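Local atomic coordinates of bifunctional endomannanase/endoglucanase (Caldanaerobius polysaccharolyticus, PDB entry 3W0K), a protein that probably hydrolyses internal beta-1,4 linkages in mannan and cellulose chains, as a glycoside hydrolase of family 5. Residues 239-244 / 279-284; 182-187 / 245-250. All blocks are in the same frame, centred on the assembly; numbering follows the deposited sequence.

Both contacts use helix 234-249, on the outer layer of the barrel: interaction 1 joins residues 239-244 to helix 267-284, and interaction 2 joins 245-250, the end of that helix and the residue after it, to the loop segment 182-187. Their centres are about 13 Å apart, and they touch. The carbonyl Phe284 O of interaction 1 probably accepts a hydrogen bond from Gln248 NE2 of interaction 2 at 3.0 Å, while Pro243 CB packs on Ala182 CB at 3.8 Å. In family 5 enzymes substrate is bound at the C-terminal ends of the barrel strands; both contacts lie in the helix-and-loop layer around those strands, their centres about 17 and 19 Å from that of the chain.

Interaction 1. Residues 239-244 / 279-284; sequences EYYKPW and SLYKEF
Tyr241 is the bump here, and Leu280, Tyr281 and Phe284 shape the hollow that takes it. The axes of segments 239-244 and 279-284 come no closer than 12.4 Å, too far for the backbones to meet, so the long tyrosine side chain spans the gap. With CG anti to the carbonyl carbon (chi1 -74°), Tyr241 reaches straight across. At its root, Tyr241 CB rests on Phe284 CE2 at 4.0 Å. Further out, Leu280 CD1 lies at the rim of the Tyr241 ring, 4.4 Å from Tyr241 CD2, and Tyr281 closes the far end. The Tyr281 ring turns its edge toward one face of Tyr241 in an offset edge-to-face pair, planes at 70°, with Tyr281 CE1 3.9 Å from Tyr241 CZ. The opposite face is covered by Tyr240, whose CD2 sits 3.6 Å above the ring centre, so Tyr241 is clamped from both sides.

Helices 234-249 and 267-284 are successive outer helices of the TIM barrel, with strand 254-259 between them in the chain; the segment axes run 29° apart, N to C. Tyr281 also packs on Ile256 of that strand. The hydroxyls are tied as well: Tyr281 OH donates to Tyr241 OH at 2.8 Å, and Tyr241 OH is in turn hydrogen-bonded to the carbonyl Arg196 O on strand 192-197, so the polar ends of this buried pair are linked to the barrel wall. A leucine in place of Tyr241 would probably leave Arg196 O and the Tyr281 hydroxyl without their shared mate and open a gap beside the Tyr281 edge.

Interaction 2. Residues 182-187 / 245-250; sequences AMPELA and RDLQQK
Ala182 opens the contact: its methyl points toward helix 234-249 and meets Leu247 CD2 at 4.1 Å. At Met183 the chain itself does the touching. The same Leu247 CD2 lies 3.8 Å from Met183 C, resting against the peptide that leads into Pro184, while Met183 CB points away from the helix and the side chain packs on Ile173 and His151. Pro184 then takes the other branch of the leucine, with Leu247 CD1 3.7 Å from Pro184 CB. The fork of Leu247 therefore straddles the start of the turn, one methyl on the proline ring and the other on the backbone before it.

Pro184 and Glu185 form a short 3-10 turn, closed by Leu186 N bonding to Met183 O at 3.0 Å. Glu185 CB leaves on the side away from the helix, but the chain then bends back (chi1 63°, chi2 -85°), with OE2 in a salt bridge to Arg148 NH1. That NH1 also binds the carbonyl Ala182 O, so one nitrogen of Arg148 ties Ala182 O to the Glu185 carboxylate. At Ala187 the methyl points back toward the helix; it touches Val252, as does Leu247.

The loop follows the short helix 176-179 in the connection from strand 170-174 to strand 192-197, where a (beta/alpha)8 barrel usually has its outer helix. Leu186 packs on Ala152 and Ile156 of helix 148-165 and on Ile173 of strand 170-174, while Leu247 comes in from helix 234-249, so the turn is wedged between those two helices.

Interaction 1. Residues 239-244 / 279-284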
ATOM      1  N   GLU A 239       3.264   5.717 -20.061  1.00 15.87           N
ATOM      2  CA  GLU A 239       2.260   4.878 -20.714  1.00 16.54           C
ATOM      3  C   GLU A 239       1.543   4.043 -19.656  1.00 15.23           C
ATOM      4  O   GLU A 239       0.319   3.923 -19.671  1.00 15.56           O
ATOM      5  CB  GLU A 239       2.909   3.952 -21.741  1.00 19.43           C
ATOM      6  CG  GLU A 239       3.449   4.659 -22.975  1.00 26.50           C
ATOM      7  CD  GLU A 239       4.039   3.694 -23.988  1.00 29.69           C
ATOM      8  OE1 GLU A 239       3.399   2.655 -24.268  1.00 33.62           O
ATOM      9  OE2 GLU A 239       5.142   3.977 -24.507  1.00 34.34           O
ATOM     10  N   TYR A 240       2.324   3.508 -18.725  1.00 14.53           N
ATOM     11  CA  TYR A 240       1.810   2.684 -17.634  1.00 14.30           C
ATOM     12  C   TYR A 240       0.856   3.470 -16.734  1.00 14.53           C
ATOM     13  O   TYR A 240      -0.152   2.935 -16.267  1.00 14.41           O
ATOM     14  CB  TYR A 240       2.985   2.131 -16.819  1.00 14.58           C
ATOM     15  CG  TYR A 240       2.600   1.504 -15.500  1.00 13.58           C
ATOM     16  CD1 TYR A 240       1.930   0.283 -15.451  1.00 13.20           C
ATOM     17  CD2 TYR A 240       2.901   2.139 -14.300  1.00 14.81           C
ATOM     18  CE1 TYR A 240       1.567  -0.289 -14.233  1.00 11.87           C
ATOM     19  CE2 TYR A 240       2.543   1.579 -13.080  1.00 14.20           C
ATOM     20  CZ  TYR A 240       1.878   0.370 -13.052  1.00 14.20           C
ATOM     21  OH  TYR A 240       1.528  -0.167 -11.837  1.00 11.17           O
ATOM     22  N   TYR A 241       1.172   4.739 -16.500  1.00 13.43           N
ATOM     23  CA  TYR A 241       0.343   5.582 -15.648  1.00 13.42           C
ATOM     24  C   TYR A 241      -0.764   6.347 -16.367  1.00 14.22           C
ATOM     25  O   TYR A 241      -1.622   6.940 -15.714  1.00 15.48           O
ATOM     26  CB  TYR A 241       1.216   6.558 -14.851  1.00 12.22           C
ATOM     27  CG  TYR A 241       1.974   5.911 -13.712  1.00 11.71           C
ATOM     28  CD1 TYR A 241       1.301   5.186 -12.728  1.00 11.81           C
ATOM     29  CD2 TYR A 241       3.359   6.020 -13.616  1.00 11.51           C
ATOM     30  CE1 TYR A 241       1.994   4.584 -11.677  1.00 10.68           C
ATOM     31  CE2 TYR A 241       4.060   5.423 -12.573  1.00 11.97           C
ATOM     32  CZ  TYR A 241       3.369   4.703 -11.608  1.00 10.63           C
ATOM     33  OH  TYR A 241       4.065   4.081 -10.598  1.00 10.79           O
ATOM     34  N   LYS A 242      -0.778   6.298 -17.699  1.00 15.30           N
ATOM     35  CA  LYS A 242      -1.790   7.021 -18.471  1.00 15.91           C
ATOM     36  C   LYS A 242      -3.237   6.772 -18.031  1.00 15.62           C
ATOM     37  O   LYS A 242      -3.997   7.723 -17.862  1.00 16.21           O
ATOM     38  CB  LYS A 242      -1.631   6.774 -19.976  1.00 17.76           C
ATOM     39  CG  LYS A 242      -2.535   7.660 -20.823  1.00 22.14           C
ATOM     40  CD  LYS A 242      -2.318   7.445 -22.310  1.00 24.43           C
ATOM     41  CE  LYS A 242      -3.130   8.441 -23.130  1.00 26.04           C
ATOM     42  NZ  LYS A 242      -4.591   8.370 -22.838  1.00 28.04           N
ATOM     43  N   PRO A 243      -3.637   5.498 -17.835  1.00 16.38           N
ATOM     44  CA  PRO A 243      -5.018   5.234 -17.410  1.00 15.85           C
ATOM     45  C   PRO A 243      -5.335   5.880 -16.059  1.00 15.77           C
ATOM     46  O   PRO A 243      -6.475   6.273 -15.794  1.00 16.91           O
ATOM     47  CB  PRO A 243      -5.059   3.708 -17.325  1.00 16.21           C
ATOM     48  CG  PRO A 243      -4.079   3.287 -18.379  1.00 17.19           C
ATOM     49  CD  PRO A 243      -2.933   4.235 -18.117  1.00 15.80           C
ATOM     50  N   TRP A 244      -4.319   5.980 -15.205  1.00 15.16           N
ATOM     51  CA  TRP A 244      -4.476   6.595 -13.891  1.00 14.61           C
ATOM     52  C   TRP A 244      -4.563   8.113 -14.028  1.00 15.12           C
ATOM     53  O   TRP A 244      -5.328   8.764 -13.322  1.00 15.31           O
ATOM     54  CB  TRP A 244      -3.321   6.189 -12.975  1.00 13.71           C
ATOM     55  CG  TRP A 244      -3.353   4.735 -12.615  1.00 11.68           C
ATOM     56  CD1 TRP A 244      -2.850   3.695 -13.341  1.00 12.93           C
ATOM     57  CD2 TRP A 244      -3.938   4.161 -11.441  1.00 12.11           C
ATOM     58  NE1 TRP A 244      -3.088   2.503 -12.692  1.00 12.08           N
ATOM     59  CE2 TRP A 244      -3.754   2.762 -11.523  1.00 11.35           C
ATOM     60  CE3 TRP A 244      -4.600   4.693 -10.326  1.00 11.86           C
ATOM     61  CZ2 TRP A 244      -4.208   1.885 -10.530  1.00 11.38           C
ATOM     62  CZ3 TRP A 244      -5.053   3.822  -9.338  1.00 12.57           C
ATOM     63  CH2 TRP A 244      -4.853   2.432  -9.448  1.00 10.65           C
ATOM     64  N   SER A 279      10.066  11.773 -10.113  1.00 12.82           N
ATOM     65  CA  SER A 279       9.904  12.992 -10.911  1.00 13.88           C
ATOM     66  C   SER A 279       8.519  12.987 -11.557  1.00 13.05           C
ATOM     67  O   SER A 279       7.900  14.036 -11.723  1.00 13.60           O
ATOM     68  CB  SER A 279      11.009  13.136 -11.968  1.00 14.67           C
ATOM     69  OG  SER A 279      10.977  12.095 -12.923  1.00 19.89           O
ATOM     70  N   LEU A 280       8.027  11.798 -11.905  1.00 12.29           N
ATOM     71  CA  LEU A 280       6.695  11.674 -12.484  1.00 12.88           C
ATOM     72  C   LEU A 280       5.646  11.997 -11.424  1.00 12.05           C
ATOM     73  O   LEU A 280       4.671  12.687 -11.705  1.00 13.63           O
ATOM     74  CB  LEU A 280       6.459  10.264 -13.028  1.00 11.58           C
ATOM     75  CG  LEU A 280       7.051   9.967 -14.404  1.00 12.57           C
ATOM     76  CD1 LEU A 280       6.773   8.530 -14.784  1.00 13.61           C
ATOM     77  CD2 LEU A 280       6.445  10.917 -15.435  1.00 12.44           C
ATOM     78  N   TYR A 281       5.850  11.504 -10.204  1.00 12.75           N
ATOM     79  CA  TYR A 281       4.902  11.769  -9.124  1.00 11.72           C
ATOM     80  C   TYR A 281       4.830  13.266  -8.823  1.00 12.28           C
ATOM     81  O   TYR A 281       3.752  13.796  -8.561  1.00 13.87           O
ATOM     82  CB  TYR A 281       5.276  10.992  -7.856  1.00 10.80           C
ATOM     83  CG  TYR A 281       5.243   9.485  -8.007  1.00 11.86           C
ATOM     84  CD1 TYR A 281       4.560   8.873  -9.064  1.00 11.67           C
ATOM     85  CD2 TYR A 281       5.916   8.670  -7.102  1.00 11.21           C
ATOM     86  CE1 TYR A 281       4.556   7.484  -9.212  1.00 11.71           C
ATOM     87  CE2 TYR A 281       5.917   7.285  -7.238  1.00 12.21           C
ATOM     88  CZ  TYR A 281       5.239   6.700  -8.293  1.00 11.79           C
ATOM     89  OH  TYR A 281       5.267   5.332  -8.427  1.00 13.08           O
ATOM     90  N   LYS A 282       5.972  13.946  -8.897  1.00 12.61           N
ATOM     91  CA  LYS A 282       6.021  15.384  -8.651  1.00 13.79           C
ATOM     92  C   LYS A 282       5.257  16.122  -9.748  1.00 14.23           C
ATOM     93  O   LYS A 282       4.460  17.020  -9.466  1.00 14.75           O
ATOM     94  CB  LYS A 282       7.469  15.878  -8.609  1.00 15.08           C
ATOM     95  CG  LYS A 282       7.592  17.338  -8.194  1.00 16.94           C
ATOM     96  CD  LYS A 282       9.036  17.786  -8.132  1.00 19.70           C
ATOM     97  CE  LYS A 282       9.141  19.200  -7.587  1.00 23.10           C
ATOM     98  NZ  LYS A 282      10.554  19.657  -7.506  1.00 25.59           N
ATOM     99  N   GLU A 283       5.482  15.714 -10.993  1.00 14.73           N
ATOM    100  CA  GLU A 283       4.812  16.320 -12.143  1.00 15.26           C
ATOM    101  C   GLU A 283       3.299  16.114 -12.074  1.00 15.95           C
ATOM    102  O   GLU A 283       2.523  17.033 -12.349  1.00 15.18           O
ATOM    103  CB  GLU A 283       5.352  15.718 -13.443  1.00 16.22           C
ATOM    104  CG  GLU A 283       4.699  16.274 -14.704  1.00 16.94           C
ATOM    105  CD  GLU A 283       5.185  15.601 -15.971  1.00 19.74           C
ATOM    106  OE1 GLU A 283       6.377  15.240 -16.041  1.00 19.89           O
ATOM    107  OE2 GLU A 283       4.371  15.437 -16.902  1.00 20.25           O
ATOM    108  N   PHE A 284       2.895  14.906 -11.687  1.00 15.08           N
ATOM    109  CA  PHE A 284       1.482  14.545 -11.576  1.00 15.49           C
ATOM    110  C   PHE A 284       0.855  15.094 -10.299  1.00 14.87           C
ATOM    111  O   PHE A 284      -0.372  15.112 -10.163  1.00 15.52           O
ATOM    112  CB  PHE A 284       1.316  13.019 -11.563  1.00 14.78           C
ATOM    113  CG  PHE A 284       1.793  12.320 -12.811  1.00 14.74           C
ATOM    114  CD1 PHE A 284       2.042  13.022 -13.989  1.00 14.98           C
ATOM    115  CD2 PHE A 284       1.977  10.942 -12.805  1.00 14.41           C
ATOM    116  CE1 PHE A 284       2.463  12.358 -15.139  1.00 15.76           C
ATOM    117  CE2 PHE A 284       2.398  10.269 -13.948  1.00 16.20           C
ATOM    118  CZ  PHE A 284       2.642  10.980 -15.118  1.00 15.58           C
TER

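Interaction 2. Residues 182-187 / 245-250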
ATOM      1  N   ALA A 182      -6.054   0.618 -13.467  1.00 11.31           N
ATOM      2  CA  ALA A 182      -6.993   1.691 -13.143  1.00 11.37           C
ATOM      3  C   ALA A 182      -8.438   1.206 -13.228  1.00 11.07           C
ATOM      4  O   ALA A 182      -8.758   0.302 -14.006  1.00 11.71           O
ATOM      5  CB  ALA A 182      -6.777   2.882 -14.071  1.00 10.99           C
ATOM      6  N   MET A 183      -9.315   1.846 -12.460  1.00 10.93           N
ATOM      7  CA  MET A 183     -10.718   1.448 -12.403  1.00 11.33           C
ATOM      8  C   MET A 183     -11.694   2.579 -12.713  1.00 12.17           C
ATOM      9  O   MET A 183     -12.344   3.115 -11.816  1.00 12.49           O
ATOM     10  CB  MET A 183     -11.010   0.874 -11.010  1.00 11.16           C
ATOM     11  CG  MET A 183     -10.071  -0.263 -10.621  1.00 12.49           C
ATOM     12  SD  MET A 183      -9.985  -0.549  -8.842  1.00 12.70           S
ATOM     13  CE  MET A 183      -9.160   0.967  -8.290  1.00 13.74           C
ATOM     14  N   PRO A 184     -11.845   2.928 -14.000  1.00 14.22           N
ATOM     15  CA  PRO A 184     -12.769   4.007 -14.366  1.00 14.94           C
ATOM     16  C   PRO A 184     -14.216   3.723 -13.962  1.00 15.16           C
ATOM     17  O   PRO A 184     -14.996   4.649 -13.730  1.00 15.33           O
ATOM     18  CB  PRO A 184     -12.595   4.111 -15.885  1.00 16.09           C
ATOM     19  CG  PRO A 184     -12.150   2.743 -16.287  1.00 16.46           C
ATOM     20  CD  PRO A 184     -11.186   2.365 -15.192  1.00 13.89           C
ATOM     21  N   GLU A 185     -14.546   2.441 -13.813  1.00 13.99           N
ATOM     22  CA  GLU A 185     -15.889   2.025 -13.421  1.00 14.96           C
ATOM     23  C   GLU A 185     -16.239   2.436 -11.990  1.00 15.04           C
ATOM     24  O   GLU A 185     -17.409   2.438 -11.611  1.00 16.84           O
ATOM     25  CB  GLU A 185     -16.071   0.508 -13.605  1.00 14.52           C
ATOM     26  CG  GLU A 185     -15.164  -0.381 -12.739  1.00 14.43           C
ATOM     27  CD  GLU A 185     -13.781  -0.635 -13.340  1.00 15.26           C
ATOM     28  OE1 GLU A 185     -13.379   0.052 -14.303  1.00 14.41           O
ATOM     29  OE2 GLU A 185     -13.084  -1.539 -12.844  1.00 14.81           O
ATOM     30  N   LEU A 186     -15.226   2.796 -11.203  1.00 14.22           N
ATOM     31  CA  LEU A 186     -15.447   3.216  -9.820  1.00 13.37           C
ATOM     32  C   LEU A 186     -15.051   4.679  -9.591  1.00 14.44           C
ATOM     33  O   LEU A 186     -14.952   5.135  -8.451  1.00 14.36           O
ATOM     34  CB  LEU A 186     -14.677   2.301  -8.859  1.00 13.86           C
ATOM     35  CG  LEU A 186     -15.204   0.869  -8.719  1.00 14.34           C
ATOM     36  CD1 LEU A 186     -14.178  -0.002  -8.016  1.00 13.96           C
ATOM     37  CD2 LEU A 186     -16.531   0.871  -7.962  1.00 14.59           C
ATOM     38  N   ALA A 187     -14.872   5.416 -10.684  1.00 15.57           N
ATOM     39  CA  ALA A 187     -14.479   6.823 -10.625  1.00 16.42           C
ATOM     40  C   ALA A 187     -15.460   7.741  -9.890  1.00 18.67           C
ATOM     41  O   ALA A 187     -15.044   8.674  -9.202  1.00 20.36           O
ATOM     42  CB  ALA A 187     -14.233   7.350 -12.036  1.00 18.94           C
ATOM     43  N   ARG A 245      -3.789   8.665 -14.959  1.00 17.16           N
ATOM     44  CA  ARG A 245      -3.795  10.103 -15.214  1.00 18.76           C
ATOM     45  C   ARG A 245      -5.111  10.539 -15.849  1.00 19.87           C
ATOM     46  O   ARG A 245      -5.618  11.625 -15.555  1.00 20.05           O
ATOM     47  CB  ARG A 245      -2.620  10.490 -16.113  1.00 19.66           C
ATOM     48  CG  ARG A 245      -1.309  10.608 -15.365  1.00 20.24           C
ATOM     49  CD  ARG A 245      -1.290  11.859 -14.493  1.00 22.02           C
ATOM     50  NE  ARG A 245      -0.962  13.061 -15.263  1.00 22.84           N
ATOM     51  CZ  ARG A 245      -0.978  14.299 -14.777  1.00 24.17           C
ATOM     52  NH1 ARG A 245      -1.316  14.524 -13.513  1.00 23.30           N
ATOM     53  NH2 ARG A 245      -0.602  15.315 -15.544  1.00 24.79           N
ATOM     54  N   ASP A 246      -5.661   9.690 -16.716  1.00 21.29           N
ATOM     55  CA  ASP A 246      -6.930   9.982 -17.380  1.00 22.94           C
ATOM     56  C   ASP A 246      -8.039  10.103 -16.345  1.00 23.71           C
ATOM     57  O   ASP A 246      -8.947  10.918 -16.487  1.00 24.18           O
ATOM     58  CB  ASP A 246      -7.280   8.888 -18.397  1.00 24.16           C
ATOM     59  CG  ASP A 246      -6.376   8.907 -19.622  1.00 26.35           C
ATOM     60  OD1 ASP A 246      -5.689   9.924 -19.860  1.00 26.24           O
ATOM     61  OD2 ASP A 246      -6.357   7.897 -20.355  1.00 29.27           O
ATOM     62  N   LEU A 247      -7.950   9.291 -15.295  1.00 22.69           N
ATOM     63  CA  LEU A 247      -8.933   9.316 -14.221  1.00 23.28           C
ATOM     64  C   LEU A 247      -8.760  10.567 -13.365  1.00 22.66           C
ATOM     65  O   LEU A 247      -9.742  11.196 -12.973  1.00 23.18           O
ATOM     66  CB  LEU A 247      -8.806   8.058 -13.361  1.00 24.18           C
ATOM     67  CG  LEU A 247      -9.963   7.059 -13.448  1.00 26.42           C
ATOM     68  CD1 LEU A 247     -10.468   6.938 -14.877  1.00 26.47           C
ATOM     69  CD2 LEU A 247      -9.522   5.716 -12.909  1.00 24.60           C
ATOM     70  N   GLN A 248      -7.508  10.930 -13.096  1.00 22.65           N
ATOM     71  CA  GLN A 248      -7.196  12.110 -12.293  1.00 23.96           C
ATOM     72  C   GLN A 248      -7.681  13.376 -12.996  1.00 25.40           C
ATOM     73  O   GLN A 248      -8.114  14.330 -12.347  1.00 27.00           O
ATOM     74  CB  GLN A 248      -5.691  12.197 -12.033  1.00 23.31           C
ATOM     75  CG  GLN A 248      -5.281  13.355 -11.134  1.00 22.48           C
ATOM     76  CD  GLN A 248      -3.783  13.576 -11.110  1.00 22.20           C
ATOM     77  OE1 GLN A 248      -3.049  13.018 -11.924  1.00 22.44           O
ATOM     78  NE2 GLN A 248      -3.319  14.397 -10.173  1.00 23.20           N
ATOM     79  N   GLN A 249      -7.604  13.375 -14.325  1.00 26.68           N
ATOM     80  CA  GLN A 249      -8.047  14.509 -15.132  1.00 28.41           C
ATOM     81  C   GLN A 249      -9.568  14.638 -15.064  1.00 29.61           C
ATOM     82  O   GLN A 249     -10.119  15.719 -15.274  1.00 30.28           O
ATOM     83  CB  GLN A 249      -7.595  14.334 -16.579  1.00 29.36           C
ATOM     84  N   LYS A 250     -10.234  13.524 -14.765  1.00 29.43           N
ATOM     85  CA  LYS A 250     -11.690  13.485 -14.652  1.00 29.23           C
ATOM     86  C   LYS A 250     -12.170  13.873 -13.253  1.00 28.88           C
ATOM     87  O   LYS A 250     -13.372  13.879 -12.984  1.00 29.62           O
ATOM     88  CB  LYS A 250     -12.207  12.100 -15.023  1.00 29.79           C
TER